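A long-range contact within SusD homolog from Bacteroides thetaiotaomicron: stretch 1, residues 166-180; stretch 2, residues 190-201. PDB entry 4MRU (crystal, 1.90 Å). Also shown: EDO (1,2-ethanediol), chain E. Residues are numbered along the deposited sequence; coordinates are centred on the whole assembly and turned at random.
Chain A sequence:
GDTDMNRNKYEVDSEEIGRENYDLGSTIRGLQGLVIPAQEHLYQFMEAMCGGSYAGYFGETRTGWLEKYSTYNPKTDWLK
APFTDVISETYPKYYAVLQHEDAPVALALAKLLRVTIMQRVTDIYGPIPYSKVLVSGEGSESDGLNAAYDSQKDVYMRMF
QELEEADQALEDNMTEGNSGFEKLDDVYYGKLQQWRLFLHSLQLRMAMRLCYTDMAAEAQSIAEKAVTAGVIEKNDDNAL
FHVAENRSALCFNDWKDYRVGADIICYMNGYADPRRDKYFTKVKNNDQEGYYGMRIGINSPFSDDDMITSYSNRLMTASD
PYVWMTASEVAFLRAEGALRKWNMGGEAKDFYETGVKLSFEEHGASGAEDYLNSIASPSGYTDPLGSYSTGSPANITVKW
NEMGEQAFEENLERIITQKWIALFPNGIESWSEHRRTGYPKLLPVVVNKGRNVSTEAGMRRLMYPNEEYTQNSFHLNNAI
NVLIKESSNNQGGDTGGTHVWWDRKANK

Stretch 1, residues 166-180: ADQALEDNMTEGNSG
Stretch 2, residues 190-201: GKLQQWRLFLHS

Leucines form the apolar centre. Leu-170 (m, t) points toward the second stretch, its CD2 4.2 Å from Leu-192 CD2 and its CD1 4.2 Å from Trp-195 CB; the two leucines fill space without needing polar partners, while Trp-195 offers its CB here and its NE1 is hydrogen-bonded elsewhere in the structure. Ala-166 CB, directed sideways, makes an apolar contact of 4.0 Å with Leu-199 CD1. The first helix, entering from earlier in the chain and including 166-171, and the second, beginning at Leu-192 and continuing past Ser-201, run nearly antiparallel at 154°, their axes 9.8 Å apart, with Asp-167 CA 6.5 Å from Arg-196 CA. Beyond the first helix the chain extends, and selenomethionine Met-174 (p, t, t) sets CB 4.0 Å from Leu-192 CB and SE 3.6 Å from Arg-196 CD.

A charged cluster lies at one end. Asp-167 (t) accepts Arg-196 NE at OD1 (2.7 Å) in a salt bridge, and its OD2 takes both Arg-196 NH2 (3.2 Å) and His-200 NE2 (2.7 Å), so one carboxylate serves two cationic or polar donors. Glu-171 OE2, 3.4 Å from Arg-196 NH2 but out of the guanidinium plane, adds charge attraction alone.

At the other end, Gln-193 (m, p) donates NE2 to Thr-175 O (3.0 Å), Glu-176 OE2 lies 3.9 Å from Lys-191 NZ, a long salt bridge, and Ser-179 (p) donates OG to Gly-190 O (2.7 Å). The site suits Gly-190: at phi/psi 91/3 a CB would be jammed against the carbonyl O of the residue before, and it would also sit a tight 3.2 Å from Ser-179 OG.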

ATOM      1  N   ALA A 166      15.936   5.775 -15.441  1.00 23.73           N
ATOM      2  CA  ALA A 166      16.300   6.593 -14.293  1.00 23.08           C
ATOM      3  C   ALA A 166      17.519   6.033 -13.602  1.00 23.53           C
ATOM      4  O   ALA A 166      18.428   6.796 -13.191  1.00 23.47           O
ATOM      5  CB  ALA A 166      15.154   6.704 -13.313  1.00 21.87           C
ATOM      6  N   ASP A 167      17.553   4.715 -13.434  1.00 21.57           N
ATOM      7  CA  ASP A 167      18.655   4.107 -12.738  1.00 22.46           C
ATOM      8  C   ASP A 167      19.970   4.330 -13.441  1.00 24.94           C
ATOM      9  O   ASP A 167      20.994   4.596 -12.795  1.00 23.07           O
ATOM     10  CB  ASP A 167      18.421   2.599 -12.602  1.00 24.96           C
ATOM     11  CG  ASP A 167      19.276   1.988 -11.539  1.00 26.65           C
ATOM     12  OD1 ASP A 167      19.669   2.707 -10.605  1.00 29.23           O
ATOM     13  OD2 ASP A 167      19.549   0.767 -11.618  1.00 25.24           O
ATOM     14  N   GLN A 168      19.979   4.171 -14.759  1.00 25.38           N
ATOM     15  CA  GLN A 168      21.205   4.437 -15.519  1.00 27.05           C
ATOM     16  C   GLN A 168      21.706   5.866 -15.307  1.00 24.72           C
ATOM     17  O   GLN A 168      22.930   6.099 -15.174  1.00 25.24           O
ATOM     18  CB  GLN A 168      20.972   4.189 -17.005  1.00 32.87           C
ATOM     19  CG  GLN A 168      22.222   4.392 -17.863  1.00 48.97           C
ATOM     20  CD  GLN A 168      21.956   4.282 -19.347  1.00 64.22           C
ATOM     21  OE1 GLN A 168      20.811   4.276 -19.800  1.00 63.49           O
ATOM     22  NE2 GLN A 168      23.030   4.207 -20.119  1.00 82.37           N
ATOM     23  N   ALA A 169      20.782   6.830 -15.269  1.00 21.21           N
ATOM     24  CA  ALA A 169      21.174   8.215 -15.179  1.00 22.93           C
ATOM     25  C   ALA A 169      21.709   8.518 -13.771  1.00 22.61           C
ATOM     26  O   ALA A 169      22.675   9.272 -13.621  1.00 27.04           O
ATOM     27  CB  ALA A 169      20.022   9.143 -15.549  1.00 25.02           C
ATOM     28  N   LEU A 170      21.121   7.900 -12.752  1.00 22.58           N
ATOM     29  CA  LEU A 170      21.630   8.032 -11.396  1.00 23.31           C
ATOM     30  C   LEU A 170      23.027   7.396 -11.244  1.00 25.07           C
ATOM     31  O   LEU A 170      23.954   8.025 -10.704  1.00 23.93           O
ATOM     32  CB  LEU A 170      20.690   7.382 -10.403  1.00 21.63           C
ATOM     33  CG  LEU A 170      19.364   8.137 -10.225  1.00 26.58           C
ATOM     34  CD1 LEU A 170      18.500   7.358  -9.259  1.00 28.88           C
ATOM     35  CD2 LEU A 170      19.551   9.579  -9.760  1.00 33.15           C
ATOM     36  N   GLU A 171      23.164   6.164 -11.723  1.00 25.11           N
ATOM     37  CA  GLU A 171      24.430   5.480 -11.654  1.00 26.53           C
ATOM     38  C   GLU A 171      25.509   6.251 -12.399  1.00 26.58           C
ATOM     39  O   GLU A 171      26.614   6.358 -11.902  1.00 27.10           O
ATOM     40  CB  GLU A 171      24.300   4.105 -12.250  1.00 26.27           C
ATOM     41  CG  GLU A 171      25.567   3.246 -12.246  1.00 36.02           C
ATOM     42  CD  GLU A 171      25.322   1.919 -12.944  1.00 36.81           C
ATOM     43  OE1 GLU A 171      25.220   1.905 -14.188  1.00 62.05           O
ATOM     44  OE2 GLU A 171      25.171   0.904 -12.268  1.00 47.08           O
ATOM     45  N   ASP A 172      25.219   6.741 -13.606  1.00 26.11           N
ATOM     46  CA  ASP A 172      26.231   7.432 -14.405  1.00 28.96           C
ATOM     47  C   ASP A 172      26.610   8.809 -13.881  1.00 33.39           C
ATOM     48  O   ASP A 172      27.668   9.337 -14.269  1.00 30.74           O
ATOM     49  CB  ASP A 172      25.768   7.612 -15.841  1.00 30.08           C
ATOM     50  CG  ASP A 172      25.692   6.295 -16.601  1.00 40.76           C
ATOM     51  OD1 ASP A 172      26.277   5.296 -16.150  1.00 43.97           O
ATOM     52  OD2 ASP A 172      25.046   6.271 -17.670  1.00 46.60           O
ATOM     53  N   ASN A 173      25.791   9.403 -13.013  1.00 26.89           N
ATOM     54  CA  ASN A 173      26.085  10.754 -12.514  1.00 29.93           C
ATOM     55  C   ASN A 173      26.322  10.901 -11.003  1.00 32.94           C
ATOM     56  O   ASN A 173      26.716  11.975 -10.533  1.00 35.39           O
ATOM     57  CB  ASN A 173      24.957  11.681 -12.916  1.00 29.00           C
ATOM     58  CG  ASN A 173      24.951  11.919 -14.392  1.00 36.54           C
ATOM     59  OD1 ASN A 173      25.766  12.679 -14.897  1.00 35.07           O
ATOM     60  ND2 ASN A 173      24.068  11.230 -15.105  1.00 29.61           N
HETATM   61  N   MSE A 174      26.140   9.835 -10.253  1.00 30.52           N
HETATM   62  CA  MSE A 174      26.300   9.946  -8.817  1.00 33.71           C
HETATM   63  C   MSE A 174      27.755  10.059  -8.426  1.00 31.40           C
HETATM   64  O   MSE A 174      28.679   9.559  -9.096  1.00 25.54           O
HETATM   65  CB  MSE A 174      25.696   8.727  -8.167  1.00 32.43           C
HETATM   66  CG  MSE A 174      26.540   7.459  -8.248  1.00 30.66           C
HETATM   67 SE   MSE A 174      25.193   6.152  -7.651  0.75 41.44          SE
HETATM   68  CE  MSE A 174      26.292   4.524  -8.042  1.00 38.13           C
ATOM     69  N   THR A 175      27.954  10.750  -7.320  1.00 28.92           N
ATOM     70  CA  THR A 175      29.253  10.926  -6.767  1.00 26.91           C
ATOM     71  C   THR A 175      29.186  10.782  -5.255  1.00 28.24           C
ATOM     72  O   THR A 175      28.107  10.721  -4.616  1.00 25.06           O
ATOM     73  CB  THR A 175      29.818  12.321  -7.082  1.00 30.71           C
ATOM     74  OG1 THR A 175      29.153  13.287  -6.257  1.00 31.46           O
ATOM     75  CG2 THR A 175      29.665  12.698  -8.592  1.00 30.94           C
ATOM     76  N   GLU A 176      30.372  10.746  -4.691  1.00 25.99           N
ATOM     77  CA  GLU A 176      30.550  11.011  -3.292  1.00 26.81           C
ATOM     78  C   GLU A 176      30.408  12.523  -3.025  1.00 24.11           C
ATOM     79  O   GLU A 176      30.481  13.375  -3.939  1.00 24.40           O
ATOM     80  CB  GLU A 176      31.917  10.461  -2.882  1.00 30.96           C
ATOM     81  CG  GLU A 176      32.266  10.591  -1.418  1.00 36.01           C
ATOM     82  CD  GLU A 176      31.231   9.950  -0.526  1.00 34.65           C
ATOM     83  OE1 GLU A 176      31.208   8.691  -0.414  1.00 35.84           O
ATOM     84  OE2 GLU A 176      30.434  10.712   0.054  1.00 36.47           O
ATOM     85  N   GLY A 177      30.185  12.856  -1.774  1.00 24.99           N
ATOM     86  CA  GLY A 177      29.891  14.222  -1.398  1.00 24.92           C
ATOM     87  C   GLY A 177      28.518  14.669  -1.860  1.00 25.04           C
ATOM     88  O   GLY A 177      27.641  13.849  -2.105  1.00 26.58           O
ATOM     89  N   ASN A 178      28.338  15.986  -1.958  1.00 28.73           N
ATOM     90  CA  ASN A 178      27.048  16.558  -2.337  1.00 29.29           C
ATOM     91  C   ASN A 178      26.672  16.292  -3.765  1.00 29.85           C
ATOM     92  O   ASN A 178      27.521  16.416  -4.657  1.00 24.06           O
ATOM     93  CB  ASN A 178      27.055  18.083  -2.196  1.00 29.40           C
ATOM     94  CG  ASN A 178      27.060  18.539  -0.763  1.00 35.19           C
ATOM     95  OD1 ASN A 178      26.814  17.777   0.163  1.00 36.30           O
ATOM     96  ND2 ASN A 178      27.363  19.801  -0.576  1.00 47.73           N
ATOM     97  N   SER A 179      25.391  16.008  -3.995  1.00 25.36           N
ATOM     98  CA  SER A 179      24.854  15.862  -5.362  1.00 24.21           C
ATOM     99  C   SER A 179      24.301  17.167  -5.881  1.00 24.21           C
ATOM    100  O   SER A 179      24.063  17.309  -7.059  1.00 27.19           O
ATOM    101  CB  SER A 179      23.728  14.839  -5.374  1.00 22.11           C
ATOM    102  OG  SER A 179      22.631  15.339  -4.607  1.00 22.87           O
ATOM    103  N   GLY A 180      24.050  18.102  -4.984  1.00 23.49           N
ATOM    104  CA  GLY A 180      23.289  19.315  -5.343  1.00 29.24           C
ATOM    105  C   GLY A 180      21.804  19.268  -4.946  1.00 26.20           C
ATOM    106  O   GLY A 180      21.131  20.312  -4.956  1.00 28.71           O
ATOM    107  N   GLY A 190      19.231  14.233  -0.974  1.00 22.21           N
ATOM    108  CA  GLY A 190      20.210  14.366  -2.067  1.00 22.97           C
ATOM    109  C   GLY A 190      21.127  13.173  -2.254  1.00 25.02           C
ATOM    110  O   GLY A 190      21.997  13.214  -3.101  1.00 29.63           O
ATOM    111  N   LYS A 191      20.943  12.101  -1.486  1.00 22.60           N
ATOM    112  CA  LYS A 191      21.837  10.955  -1.558  1.00 22.91           C
ATOM    113  C   LYS A 191      21.397   9.996  -2.649  1.00 23.52           C
ATOM    114  O   LYS A 191      20.509   9.154  -2.465  1.00 22.83           O
ATOM    115  CB  LYS A 191      21.924  10.260  -0.177  1.00 25.46           C
ATOM    116  CG  LYS A 191      22.976   9.160  -0.081  1.00 25.43           C
ATOM    117  CD  LYS A 191      24.361   9.756   0.156  1.00 28.00           C
ATOM    118  CE  LYS A 191      25.427   8.678   0.169  1.00 30.19           C
ATOM    119  NZ  LYS A 191      26.763   9.331   0.084  1.00 33.44           N
ATOM    120  N   LEU A 192      22.032  10.126  -3.811  1.00 24.15           N
ATOM    121  CA  LEU A 192      21.616   9.374  -4.982  1.00 23.08           C
ATOM    122  C   LEU A 192      21.807   7.869  -4.806  1.00 23.02           C
ATOM    123  O   LEU A 192      21.055   7.076  -5.372  1.00 23.75           O
ATOM    124  CB  LEU A 192      22.382   9.853  -6.202  1.00 22.49           C
ATOM    125  CG  LEU A 192      22.263  11.345  -6.544  1.00 23.81           C
ATOM    126  CD1 LEU A 192      22.889  11.588  -7.902  1.00 26.74           C
ATOM    127  CD2 LEU A 192      20.829  11.871  -6.521  1.00 25.23           C
ATOM    128  N   GLN A 193      22.798   7.464  -4.014  1.00 22.37           N
ATOM    129  CA  GLN A 193      23.020   6.054  -3.690  1.00 22.47           C
ATOM    130  C   GLN A 193      21.798   5.446  -3.036  1.00 19.49           C
ATOM    131  O   GLN A 193      21.399   4.321  -3.322  1.00 19.88           O
ATOM    132  CB  GLN A 193      24.280   5.912  -2.772  1.00 25.50           C
ATOM    133  CG  GLN A 193      25.590   6.279  -3.455  1.00 31.01           C
ATOM    134  CD  GLN A 193      25.789   7.788  -3.767  1.00 32.21           C
ATOM    135  OE1 GLN A 193      25.089   8.659  -3.235  1.00 22.14           O
ATOM    136  NE2 GLN A 193      26.755   8.084  -4.649  1.00 31.74           N
ATOM    137  N   GLN A 194      21.172   6.202  -2.142  1.00 22.42           N
ATOM    138  CA  GLN A 194      19.963   5.710  -1.471  1.00 20.35           C
ATOM    139  C   GLN A 194      18.786   5.698  -2.430  1.00 19.65           C
ATOM    140  O   GLN A 194      17.988   4.775  -2.376  1.00 22.80           O
ATOM    141  CB  GLN A 194      19.653   6.534  -0.214  1.00 20.80           C
ATOM    142  CG  GLN A 194      20.600   6.202   0.933  1.00 23.08           C
ATOM    143  CD  GLN A 194      20.341   7.079   2.132  1.00 29.40           C
ATOM    144  OE1 GLN A 194      20.201   8.304   2.008  1.00 25.55           O
ATOM    145  NE2 GLN A 194      20.216   6.461   3.284  1.00 28.31           N
ATOM    146  N   TRP A 195      18.663   6.715  -3.299  1.00 20.65           N
ATOM    147  CA  TRP A 195      17.637   6.676  -4.351  1.00 19.43           C
ATOM    148  C   TRP A 195      17.766   5.407  -5.201  1.00 22.46           C
ATOM    149  O   TRP A 195      16.734   4.813  -5.555  1.00 20.17           O
ATOM    150  CB  TRP A 195      17.663   7.929  -5.228  1.00 21.30           C
ATOM    151  CG  TRP A 195      16.986   9.078  -4.589  1.00 19.29           C
ATOM    152  CD1 TRP A 195      17.551  10.209  -4.106  1.00 21.32           C
ATOM    153  CD2 TRP A 195      15.583   9.171  -4.304  1.00 20.79           C
ATOM    154  NE1 TRP A 195      16.592  11.038  -3.563  1.00 22.81           N
ATOM    155  CE2 TRP A 195      15.371  10.419  -3.656  1.00 21.31           C
ATOM    156  CE3 TRP A 195      14.498   8.314  -4.498  1.00 19.44           C
ATOM    157  CZ2 TRP A 195      14.111  10.824  -3.214  1.00 24.73           C
ATOM    158  CZ3 TRP A 195      13.227   8.713  -4.051  1.00 22.90           C
ATOM    159  CH2 TRP A 195      13.038   9.979  -3.455  1.00 23.56           C
ATOM    160  N   ARG A 196      18.991   4.935  -5.480  1.00 20.93           N
ATOM    161  CA  ARG A 196      19.109   3.678  -6.256  1.00 24.77           C
ATOM    162  C   ARG A 196      18.615   2.437  -5.487  1.00 19.60           C
ATOM    163  O   ARG A 196      17.971   1.569  -6.067  1.00 21.06           O
ATOM    164  CB  ARG A 196      20.543   3.439  -6.751  1.00 23.36           C
ATOM    165  CG  ARG A 196      20.951   4.500  -7.773  1.00 25.16           C
ATOM    166  CD  ARG A 196      22.263   4.128  -8.441  1.00 27.74           C
ATOM    167  NE  ARG A 196      22.034   3.013  -9.320  1.00 25.81           N
ATOM    168  CZ  ARG A 196      22.748   1.897  -9.365  1.00 30.46           C
ATOM    169  NH1 ARG A 196      23.798   1.705  -8.590  1.00 31.70           N
ATOM    170  NH2 ARG A 196      22.400   0.968 -10.235  1.00 28.44           N
ATOM    171  N   LEU A 197      18.914   2.354  -4.195  1.00 19.11           N
ATOM    172  CA  LEU A 197      18.407   1.274  -3.380  1.00 20.68           C
ATOM    173  C   LEU A 197      16.891   1.263  -3.435  1.00 19.57           C
ATOM    174  O   LEU A 197      16.238   0.199  -3.628  1.00 20.78           O
ATOM    175  CB  LEU A 197      18.876   1.408  -1.938  1.00 20.10           C
ATOM    176  CG  LEU A 197      20.394   1.306  -1.722  1.00 21.33           C
ATOM    177  CD1 LEU A 197      20.694   1.512  -0.237  1.00 20.74           C
ATOM    178  CD2 LEU A 197      20.904  -0.022  -2.222  1.00 22.94           C
ATOM    179  N   PHE A 198      16.312   2.447  -3.283  1.00 21.82           N
ATOM    180  CA  PHE A 198      14.859   2.535  -3.309  1.00 19.51           C
ATOM    181  C   PHE A 198      14.328   2.109  -4.677  1.00 19.29           C
ATOM    182  O   PHE A 198      13.344   1.359  -4.777  1.00 19.50           O
ATOM    183  CB  PHE A 198      14.367   3.947  -2.976  1.00 19.59           C
ATOM    184  CG  PHE A 198      12.936   4.144  -3.264  1.00 18.78           C
ATOM    185  CD1 PHE A 198      11.976   3.574  -2.435  1.00 23.02           C
ATOM    186  CD2 PHE A 198      12.529   4.862  -4.367  1.00 19.57           C
ATOM    187  CE1 PHE A 198      10.628   3.728  -2.706  1.00 21.06           C
ATOM    188  CE2 PHE A 198      11.189   5.008  -4.644  1.00 21.75           C
ATOM    189  CZ  PHE A 198      10.242   4.462  -3.795  1.00 21.50           C
ATOM    190  N   LEU A 199      14.933   2.627  -5.724  1.00 18.82           N
ATOM    191  CA  LEU A 199      14.476   2.266  -7.086  1.00 19.00           C
ATOM    192  C   LEU A 199      14.492   0.764  -7.310  1.00 18.96           C
ATOM    193  O   LEU A 199      13.549   0.188  -7.864  1.00 18.55           O
ATOM    194  CB  LEU A 199      15.355   2.968  -8.115  1.00 19.22           C
ATOM    195  CG  LEU A 199      15.047   2.867  -9.592  1.00 23.64           C
ATOM    196  CD1 LEU A 199      15.603   4.108 -10.281  1.00 22.46           C
ATOM    197  CD2 LEU A 199      15.634   1.610 -10.192  1.00 23.23           C
ATOM    198  N   HIS A 200      15.573   0.121  -6.892  1.00 17.59           N
ATOM    199  CA  HIS A 200      15.664  -1.352  -7.006  1.00 17.61           C
ATOM    200  C   HIS A 200      14.623  -2.090  -6.156  1.00 18.57           C
ATOM    201  O   HIS A 200      14.116  -3.145  -6.543  1.00 17.85           O
ATOM    202  CB  HIS A 200      17.061  -1.808  -6.660  1.00 17.54           C
ATOM    203  CG  HIS A 200      18.109  -1.216  -7.543  1.00 18.41           C
ATOM    204  ND1 HIS A 200      19.358  -0.836  -7.074  1.00 19.51           N
ATOM    205  CD2 HIS A 200      18.068  -0.846  -8.842  1.00 21.37           C
ATOM    206  CE1 HIS A 200      20.056  -0.333  -8.076  1.00 21.98           C
ATOM    207  NE2 HIS A 200      19.282  -0.296  -9.146  1.00 24.50           N
ATOM    208  N   SER A 201      14.329  -1.548  -4.988  1.00 20.90           N
ATOM    209  CA  SER A 201      13.318  -2.105  -4.130  1.00 20.79           C
ATOM    210  C   SER A 201      11.912  -1.993  -4.794  1.00 19.86           C
ATOM    211  O   SER A 201      11.141  -2.904  -4.752  1.00 19.66           O
ATOM    212  CB  SER A 201      13.351  -1.415  -2.761  1.00 18.84           C
ATOM    213  OG  SER A 201      14.662  -1.477  -2.197  1.00 21.45           O
TER
HETATM  214  C1  EDO E 603      18.242  -2.207 -13.308  1.00 23.22           C
HETATM  215  O1  EDO E 603      17.648  -0.951 -12.984  1.00 28.91           O
HETATM  216  C2  EDO E 603      18.624  -2.894 -12.019  1.00 29.98           C
HETATM  217  O2  EDO E 603      17.411  -3.394 -11.470  1.00 25.37           O
HETATM  218  O   HOH W   1      27.338  11.026  -2.013  1.00 30.11           O
HETATM  219  O   HOH W   2      24.728  13.330  -2.082  1.00 36.81           O